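Local coordinates for Mll8374 protein (Mesorhizobium loti, PDB 3B5E) that probably hydrolyses carboxylic esters with a serine nucleophile, as an alpha/beta-hydrolase of the carboxylesterase type, at residues T81-K86 against M145-H150; S87-T92 against M129-G134. One frame throughout, in Å; residues are numbered along the deposited sequence.

Interaction 1: residues T81-K86 against M145-H150. With EDO (1,2-ethanediol), chain N.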
ATOM      1  N   THR A  81     -12.629  12.570  -1.069  1.00 24.49           N
ATOM      2  CA  THR A  81     -11.771  13.035   0.027  1.00 24.10           C
ATOM      3  C   THR A  81     -12.271  12.700   1.442  1.00 24.28           C
ATOM      4  O   THR A  81     -11.526  12.906   2.397  1.00 26.28           O
ATOM      5  CB  THR A  81     -11.432  14.548  -0.055  1.00 25.84           C
ATOM      6  OG1 THR A  81     -12.547  15.316   0.416  1.00 23.22           O
ATOM      7  CG2 THR A  81     -11.047  14.962  -1.476  1.00 22.31           C
ATOM      8  N   ARG A  82     -13.478  12.147   1.582  1.00 20.10           N
ATOM      9  CA  ARG A  82     -14.039  11.831   2.894  1.00 23.00           C
ATOM     10  C   ARG A  82     -14.493  10.387   3.017  1.00 21.44           C
ATOM     11  O   ARG A  82     -15.348   9.927   2.273  1.00 18.98           O
ATOM     12  CB  ARG A  82     -15.210  12.738   3.222  1.00 23.28           C
ATOM     13  CG  ARG A  82     -14.775  14.169   3.492  1.00 29.25           C
ATOM     14  CD  ARG A  82     -15.799  14.953   4.283  1.00 30.11           C
ATOM     15  NE  ARG A  82     -16.054  14.524   5.671  1.00 38.91           N
ATOM     16  CZ  ARG A  82     -17.188  13.959   6.116  1.00 40.65           C
ATOM     17  NH1 ARG A  82     -18.196  13.665   5.295  1.00 28.67           N
ATOM     18  NH2 ARG A  82     -17.310  13.661   7.409  1.00 46.63           N
ATOM     19  N   PHE A  83     -13.973   9.707   4.027  1.00 21.21           N
ATOM     20  CA  PHE A  83     -14.110   8.268   4.124  1.00 21.57           C
ATOM     21  C   PHE A  83     -14.750   7.877   5.431  1.00 20.22           C
ATOM     22  O   PHE A  83     -14.634   8.597   6.437  1.00 22.32           O
ATOM     23  CB  PHE A  83     -12.752   7.611   3.918  1.00 21.31           C
ATOM     24  CG  PHE A  83     -12.115   8.029   2.638  1.00 20.64           C
ATOM     25  CD1 PHE A  83     -12.509   7.441   1.453  1.00 22.87           C
ATOM     26  CD2 PHE A  83     -11.205   9.067   2.605  1.00 22.96           C
ATOM     27  CE1 PHE A  83     -11.985   7.848   0.257  1.00 24.40           C
ATOM     28  CE2 PHE A  83     -10.691   9.503   1.409  1.00 22.41           C
ATOM     29  CZ  PHE A  83     -11.059   8.871   0.228  1.00 25.41           C
ATOM     30  N   GLU A  84     -15.443   6.742   5.420  0.50 21.11           N
ATOM     31  CA  GLU A  84     -16.142   6.253   6.604  0.50 20.86           C
ATOM     32  C   GLU A  84     -15.111   5.725   7.594  0.50 19.06           C
ATOM     33  O   GLU A  84     -14.412   4.760   7.315  0.50 18.63           O
ATOM     34  CB  GLU A  84     -17.165   5.171   6.243  0.50 20.84           C
ATOM     35  CG  GLU A  84     -18.262   5.687   5.340  0.50 22.34           C
ATOM     36  CD  GLU A  84     -19.354   4.678   5.052  0.50 24.06           C
ATOM     37  OE1 GLU A  84     -19.270   3.545   5.565  0.50 26.54           O
ATOM     38  OE2 GLU A  84     -20.295   5.020   4.300  0.50 31.69           O
ATOM     39  N   GLN A  85     -15.038   6.363   8.756  1.00 17.12           N
ATOM     40  CA  GLN A  85     -13.969   6.108   9.686  1.00 18.77           C
ATOM     41  C   GLN A  85     -14.100   4.714  10.289  1.00 18.35           C
ATOM     42  O   GLN A  85     -13.105   4.012  10.402  1.00 19.67           O
ATOM     43  CB  GLN A  85     -13.922   7.204  10.739  1.00 17.33           C
ATOM     44  CG  GLN A  85     -13.691   8.572  10.176  1.00 18.63           C
ATOM     45  CD  GLN A  85     -12.322   8.735   9.582  1.00 21.95           C
ATOM     46  OE1 GLN A  85     -11.331   8.605  10.285  1.00 20.10           O
ATOM     47  NE2 GLN A  85     -12.256   9.038   8.309  1.00 19.18           N
ATOM     48  N   LYS A  86     -15.332   4.299  10.590  1.00 19.77           N
ATOM     49  CA  LYS A  86     -15.613   2.945  11.078  1.00 21.85           C
ATOM     50  C   LYS A  86     -15.159   1.858  10.069  1.00 20.50           C
ATOM     51  O   LYS A  86     -14.653   0.800  10.452  1.00 19.74           O
ATOM     52  CB  LYS A  86     -17.112   2.835  11.426  1.00 21.94           C
ATOM     53  CG  LYS A  86     -17.535   1.548  12.055  1.00 29.65           C
HETATM   54  N   MSE A 145      -3.214  10.329   0.387  1.00 20.54           N
HETATM   55  CA  MSE A 145      -3.716  11.484   1.113  1.00 20.40           C
HETATM   56  C   MSE A 145      -4.034  11.051   2.533  1.00 21.05           C
HETATM   57  O   MSE A 145      -4.177   9.869   2.780  1.00 21.83           O
HETATM   58  CB  MSE A 145      -4.962  12.080   0.425  1.00 21.15           C
HETATM   59  CG  MSE A 145      -6.216  11.224   0.497  1.00 20.76           C
HETATM   60 SE   MSE A 145      -7.737  12.156  -0.233  0.75 17.84          SE
HETATM   61  CE  MSE A 145      -7.948  13.560   1.113  1.00 19.54           C
ATOM     62  N   PRO A 146      -4.120  12.008   3.486  1.00 22.08           N
ATOM     63  CA  PRO A 146      -4.640  11.664   4.806  1.00 22.19           C
ATOM     64  C   PRO A 146      -6.121  11.306   4.725  1.00 20.48           C
ATOM     65  O   PRO A 146      -6.874  11.938   3.980  1.00 17.94           O
ATOM     66  CB  PRO A 146      -4.438  12.961   5.635  1.00 22.19           C
ATOM     67  CG  PRO A 146      -3.447  13.797   4.827  1.00 22.45           C
ATOM     68  CD  PRO A 146      -3.749  13.434   3.398  1.00 20.16           C
ATOM     69  N   VAL A 147      -6.498  10.264   5.459  1.00 19.42           N
ATOM     70  CA  VAL A 147      -7.876   9.730   5.465  1.00 17.82           C
ATOM     71  C   VAL A 147      -8.477   9.541   6.861  1.00 18.59           C
ATOM     72  O   VAL A 147      -9.690   9.388   6.986  1.00 19.29           O
ATOM     73  CB  VAL A 147      -7.988   8.388   4.687  1.00 19.92           C
ATOM     74  CG1 VAL A 147      -7.555   8.578   3.227  1.00 17.37           C
ATOM     75  CG2 VAL A 147      -7.155   7.234   5.329  1.00 14.08           C
ATOM     76  N   LEU A 148      -7.637   9.525   7.899  1.00 20.42           N
ATOM     77  CA  LEU A 148      -8.067   9.280   9.259  1.00 22.03           C
ATOM     78  C   LEU A 148      -8.358  10.601   9.914  1.00 23.17           C
ATOM     79  O   LEU A 148      -7.544  11.495   9.871  1.00 23.24           O
ATOM     80  CB  LEU A 148      -6.992   8.578  10.088  1.00 22.38           C
ATOM     81  CG  LEU A 148      -6.922   7.066  10.091  1.00 27.44           C
ATOM     82  CD1 LEU A 148      -5.793   6.642  11.065  1.00 28.36           C
ATOM     83  CD2 LEU A 148      -8.293   6.491  10.486  1.00 19.73           C
ATOM     84  N   ASP A 149      -9.513  10.725  10.534  1.00 23.92           N
ATOM     85  CA  ASP A 149      -9.842  11.950  11.243  1.00 24.26           C
ATOM     86  C   ASP A 149      -9.126  12.054  12.587  1.00 26.62           C
ATOM     87  O   ASP A 149      -8.732  13.144  12.982  1.00 29.91           O
ATOM     88  CB  ASP A 149     -11.347  12.049  11.508  1.00 25.97           C
ATOM     89  CG  ASP A 149     -12.169  12.267  10.236  1.00 27.11           C
ATOM     90  OD1 ASP A 149     -11.580  12.591   9.166  1.00 33.23           O
ATOM     91  OD2 ASP A 149     -13.417  12.083  10.341  1.00 34.99           O
ATOM     92  N   HIS A 150      -9.017  10.950  13.305  1.00 28.29           N
ATOM     93  CA  HIS A 150      -8.320  10.939  14.578  1.00 30.38           C
ATOM     94  C   HIS A 150      -7.199   9.902  14.469  1.00 29.59           C
ATOM     95  O   HIS A 150      -7.420   8.752  14.064  1.00 32.26           O
ATOM     96  CB  HIS A 150      -9.286  10.670  15.740  1.00 33.03           C
ATOM     97  CG  HIS A 150     -10.445  11.626  15.784  1.00 43.59           C
ATOM     98  ND1 HIS A 150     -10.281  12.998  15.825  1.00 51.57           N
ATOM     99  CD2 HIS A 150     -11.784  11.410  15.761  1.00 48.28           C
ATOM    100  CE1 HIS A 150     -11.467  13.583  15.838  1.00 51.14           C
ATOM    101  NE2 HIS A 150     -12.395  12.643  15.799  1.00 51.24           N
TER
HETATM  102  C1  EDO N 234     -18.438   7.035  10.501  1.00 45.48           C
HETATM  103  O1  EDO N 234     -17.610   5.946  10.874  1.00 37.52           O
HETATM  104  C2  EDO N 234     -17.584   8.289  10.480  1.00 43.66           C
HETATM  105  O2  EDO N 234     -17.095   8.443   9.158  1.00 34.48           O
HETATM  106  O   HOH W   1      -9.798  12.888   4.251  1.00 39.00           O
HETATM  107  O   HOH W   2     -11.661  10.781   5.508  1.00 27.93           O
HETATM  108  O   HOH W   3     -10.720   8.575  12.937  1.00 30.02           O
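The side-chain oxygen OE1 of Q85 is gripped by two donors, the backbone N of D149 and a water. D149 N lies 2.8 Å from Q85 OE1 and stands above the plane of the amide carbonyl, its N-H pointing almost straight at the oxygen. The water, 2.7 Å from Q85 OE1, accepts in turn from the N of H150. The other half of the amide is equally occupied: Q85 NE2 gives a nearly straight, in-plane bond to V147 O at 2.9 Å and another to F83 O, back on its own segment. The glutamine chain is bent at chi2 (-67°), folding CD back toward the CA side instead of running on extended, and the carboxylate of D149 stacks on the amide with planes 5° apart. A second water links F83 N to V147 O, giving that carbonyl two donors. Beyond this polar end the contact turns apolar. V147 CG1 meets the F83 ring obliquely, 3.7 Å from CD2, and the selenium of selenomethionine M145 sits at the ring edge, near its plane, while its methyl CE reaches T81 CB at 3.8 Å. F75 packs edge-to-face on F83. A glutamine amide here stands in for backbone partners, tying the start of helix 85-106 to the irregular loop that follows strand 138-142 of an alpha/beta-hydrolase sheet, a loop whose M145 end lies near the probable Ser-His-Asp triad.

Interaction 2: residues S87-T92 against M129-G134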
ATOM      1  N   SER A  87     -15.316   2.152   8.782  1.00 19.14           N
ATOM      2  CA  SER A  87     -14.845   1.298   7.713  1.00 18.99           C
ATOM      3  C   SER A  87     -13.321   1.196   7.627  1.00 20.24           C
ATOM      4  O   SER A  87     -12.775   0.099   7.492  1.00 18.42           O
ATOM      5  CB  SER A  87     -15.438   1.748   6.395  1.00 19.28           C
ATOM      6  OG  SER A  87     -15.113   0.826   5.375  1.00 15.99           O
ATOM      7  N   ILE A  88     -12.632   2.326   7.743  1.00 19.93           N
ATOM      8  CA  ILE A  88     -11.167   2.316   7.751  1.00 19.28           C
ATOM      9  C   ILE A  88     -10.685   1.455   8.914  1.00 19.71           C
ATOM     10  O   ILE A  88      -9.817   0.621   8.765  1.00 16.72           O
ATOM     11  CB  ILE A  88     -10.547   3.741   7.871  1.00 18.33           C
ATOM     12  CG1 ILE A  88     -10.930   4.621   6.662  1.00 18.53           C
ATOM     13  CG2 ILE A  88      -8.984   3.676   7.991  1.00 19.72           C
ATOM     14  CD1 ILE A  88     -10.549   6.110   6.757  1.00 19.54           C
ATOM     15  N   LEU A  89     -11.272   1.663  10.074  1.00 19.21           N
ATOM     16  CA  LEU A  89     -10.843   0.925  11.262  1.00 21.94           C
ATOM     17  C   LEU A  89     -11.052  -0.600  11.098  1.00 20.27           C
ATOM     18  O   LEU A  89     -10.146  -1.384  11.415  1.00 19.68           O
ATOM     19  CB  LEU A  89     -11.538   1.463  12.501  1.00 23.15           C
ATOM     20  CG  LEU A  89     -10.863   2.613  13.277  1.00 26.16           C
ATOM     21  CD1 LEU A  89     -10.313   3.726  12.389  1.00 30.09           C
ATOM     22  CD2 LEU A  89     -11.844   3.186  14.265  1.00 29.45           C
ATOM     23  N   ALA A  90     -12.215  -1.000  10.574  1.00 18.93           N
ATOM     24  CA  ALA A  90     -12.579  -2.403  10.465  1.00 18.98           C
ATOM     25  C   ALA A  90     -11.704  -3.103   9.442  1.00 19.65           C
ATOM     26  O   ALA A  90     -11.212  -4.205   9.691  1.00 19.75           O
ATOM     27  CB  ALA A  90     -14.068  -2.566  10.117  1.00 19.27           C
ATOM     28  N   GLU A  91     -11.534  -2.473   8.290  1.00 16.43           N
ATOM     29  CA  GLU A  91     -10.794  -3.069   7.174  1.00 18.54           C
ATOM     30  C   GLU A  91      -9.304  -3.099   7.446  1.00 16.78           C
ATOM     31  O   GLU A  91      -8.622  -4.062   7.093  1.00 17.14           O
ATOM     32  CB  GLU A  91     -11.143  -2.346   5.869  1.00 18.43           C
ATOM     33  CG  GLU A  91     -12.622  -2.473   5.464  1.00 23.03           C
ATOM     34  CD  GLU A  91     -13.061  -3.923   5.282  1.00 27.48           C
ATOM     35  OE1 GLU A  91     -12.379  -4.692   4.569  1.00 28.28           O
ATOM     36  OE2 GLU A  91     -14.091  -4.297   5.875  1.00 37.12           O
ATOM     37  N   THR A  92      -8.805  -2.072   8.121  0.50 17.24           N
ATOM     38  CA  THR A  92      -7.405  -2.030   8.499  0.50 17.77           C
ATOM     39  C   THR A  92      -7.107  -3.132   9.548  0.50 17.52           C
ATOM     40  O   THR A  92      -6.073  -3.801   9.470  0.50 17.50           O
ATOM     41  CB  THR A  92      -6.985  -0.604   8.957  0.50 18.26           C
ATOM     42  OG1 THR A  92      -7.357   0.365   7.960  0.50 18.55           O
ATOM     43  CG2 THR A  92      -5.499  -0.511   9.200  0.50 12.20           C
HETATM   44  N   MSE A 129      -0.276   1.478   9.220  1.00 22.89           N
HETATM   45  CA  MSE A 129       0.877   1.944  10.011  1.00 24.19           C
HETATM   46  C   MSE A 129       0.463   2.668  11.298  1.00 21.87           C
HETATM   47  O   MSE A 129       1.065   2.463  12.343  1.00 21.79           O
HETATM   48  CB  MSE A 129       1.779   2.891   9.194  1.00 22.18           C
HETATM   49  CG  MSE A 129       2.499   2.226   8.036  1.00 28.78           C
HETATM   50 SE   MSE A 129       3.317   3.597   6.846  0.75 36.16          SE
HETATM   51  CE  MSE A 129       4.047   4.623   8.205  1.00 23.27           C
ATOM     52  N   LEU A 130      -0.565   3.509  11.208  1.00 20.13           N
ATOM     53  CA  LEU A 130      -0.958   4.355  12.330  1.00 21.22           C
ATOM     54  C   LEU A 130      -1.828   3.632  13.331  1.00 23.32           C
ATOM     55  O   LEU A 130      -1.758   3.907  14.521  1.00 22.90           O
ATOM     56  CB  LEU A 130      -1.648   5.605  11.806  1.00 21.38           C
ATOM     57  CG  LEU A 130      -0.680   6.580  11.117  1.00 19.72           C
ATOM     58  CD1 LEU A 130      -1.462   7.495  10.202  1.00 17.13           C
ATOM     59  CD2 LEU A 130       0.156   7.355  12.149  1.00 20.76           C
ATOM     60  N   LEU A 131      -2.610   2.673  12.858  1.00 22.46           N
ATOM     61  CA  LEU A 131      -3.555   1.971  13.705  1.00 21.69           C
ATOM     62  C   LEU A 131      -3.033   0.617  14.233  1.00 20.67           C
ATOM     63  O   LEU A 131      -3.505   0.158  15.269  1.00 22.46           O
ATOM     64  CB  LEU A 131      -4.868   1.772  12.955  1.00 18.30           C
ATOM     65  CG  LEU A 131      -5.682   3.019  12.579  1.00 20.83           C
ATOM     66  CD1 LEU A 131      -6.807   2.665  11.626  1.00 16.06           C
ATOM     67  CD2 LEU A 131      -6.280   3.748  13.815  1.00 22.91           C
ATOM     68  N   HIS A 132      -2.090  -0.018  13.528  1.00 22.73           N
ATOM     69  CA  HIS A 132      -1.614  -1.350  13.861  1.00 21.48           C
ATOM     70  C   HIS A 132      -0.126  -1.400  13.735  1.00 23.88           C
ATOM     71  O   HIS A 132       0.388  -1.984  12.803  1.00 22.65           O
ATOM     72  CB  HIS A 132      -2.263  -2.384  12.968  1.00 20.88           C
ATOM     73  CG  HIS A 132      -3.739  -2.437  13.152  1.00 23.21           C
ATOM     74  ND1 HIS A 132      -4.325  -3.133  14.179  1.00 24.48           N
ATOM     75  CD2 HIS A 132      -4.744  -1.791  12.514  1.00 25.17           C
ATOM     76  CE1 HIS A 132      -5.637  -2.968  14.127  1.00 26.58           C
ATOM     77  NE2 HIS A 132      -5.913  -2.134  13.146  1.00 21.99           N
ATOM     78  N   PRO A 133       0.571  -0.755  14.675  1.00 24.80           N
ATOM     79  CA  PRO A 133       2.014  -0.722  14.616  1.00 26.75           C
ATOM     80  C   PRO A 133       2.648  -2.103  14.839  1.00 25.33           C
ATOM     81  O   PRO A 133       2.064  -2.989  15.466  1.00 25.94           O
ATOM     82  CB  PRO A 133       2.383   0.229  15.753  1.00 28.48           C
ATOM     83  CG  PRO A 133       1.243   0.145  16.697  1.00 25.68           C
ATOM     84  CD  PRO A 133       0.047  -0.019  15.843  1.00 25.48           C
ATOM     85  N   GLY A 134       3.841  -2.271  14.293  1.00 24.60           N
ATOM     86  CA  GLY A 134       4.569  -3.498  14.422  1.00 25.38           C
ATOM     87  C   GLY A 134       4.428  -4.433  13.243  1.00 26.07           C
ATOM     88  O   GLY A 134       4.948  -5.536  13.290  1.00 29.16           O
TER
HETATM   89  O   HOH W   4      -8.129  -0.579  13.020  1.00 28.24           O
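The first turns of helix 85-106 meet the C-terminal end of helix 120-131, with T92 and L131 the nearest pair at 7.6 Å between CA atoms and H132 the first residue to leave helical geometry. L131 reaches across with a single methyl: its CD1 lies 3.7 Å from L89 CD1, the two side chains crossing at about a right angle. The same methyl has looser neighbours in the CG2 methyls of I88 and T92. H132 makes the second point of contact. Its imidazole presents CD2 to the methyl of T92, with T92 CG2 at the ring edge, near its plane, 3.6 Å from CD2. T92 offers that methyl with its hydroxyl turned back into the helix: in this conformer, one of two, CG2 is anti to the backbone N, while OG1 sits beside that N and donates to I88 O at 2.6 Å. The backbone N of T92 gives its own bond to I88 O, so in this conformer the carbonyl takes two donors, one from each face of its plane. A water joins the segments, donating to L89 O at 2.7 Å and lying 2.7 Å from H132 NE2. Around the contact, A93 and A96 extend the helix surface under H132, and L124, S127 and L128 pack on T92. An alanine in place of H132 would probably leave the methyl of T92 without its aromatic neighbour and the water without its anchor on this segment. The direct contacts are thus carbon against carbon, so between these two segments the contact rests on van der Waals packing, with one bridging water as its polar link.

As a worked example, the two contacts share helix 85-106 and differ in what it faces. Interaction 1 catches the helix at its first turn against a loop, where backbone N-H and C=O groups, several of them in 145-150, are met by an amide side chain and waters. Interaction 2, one turn on, sets it against helix 120-131, and methyls and the edge of one imidazole do the work. Both are partly buried, but the centre of interaction 2 lies about 12 Å from the centre of the chain, against about 16 Å for interaction 1. I88 packs on F83, V147 and L148, and L148 CD2 also meets L89. Along the sequence, interaction 2 is nested within the loop that interaction 1 closes.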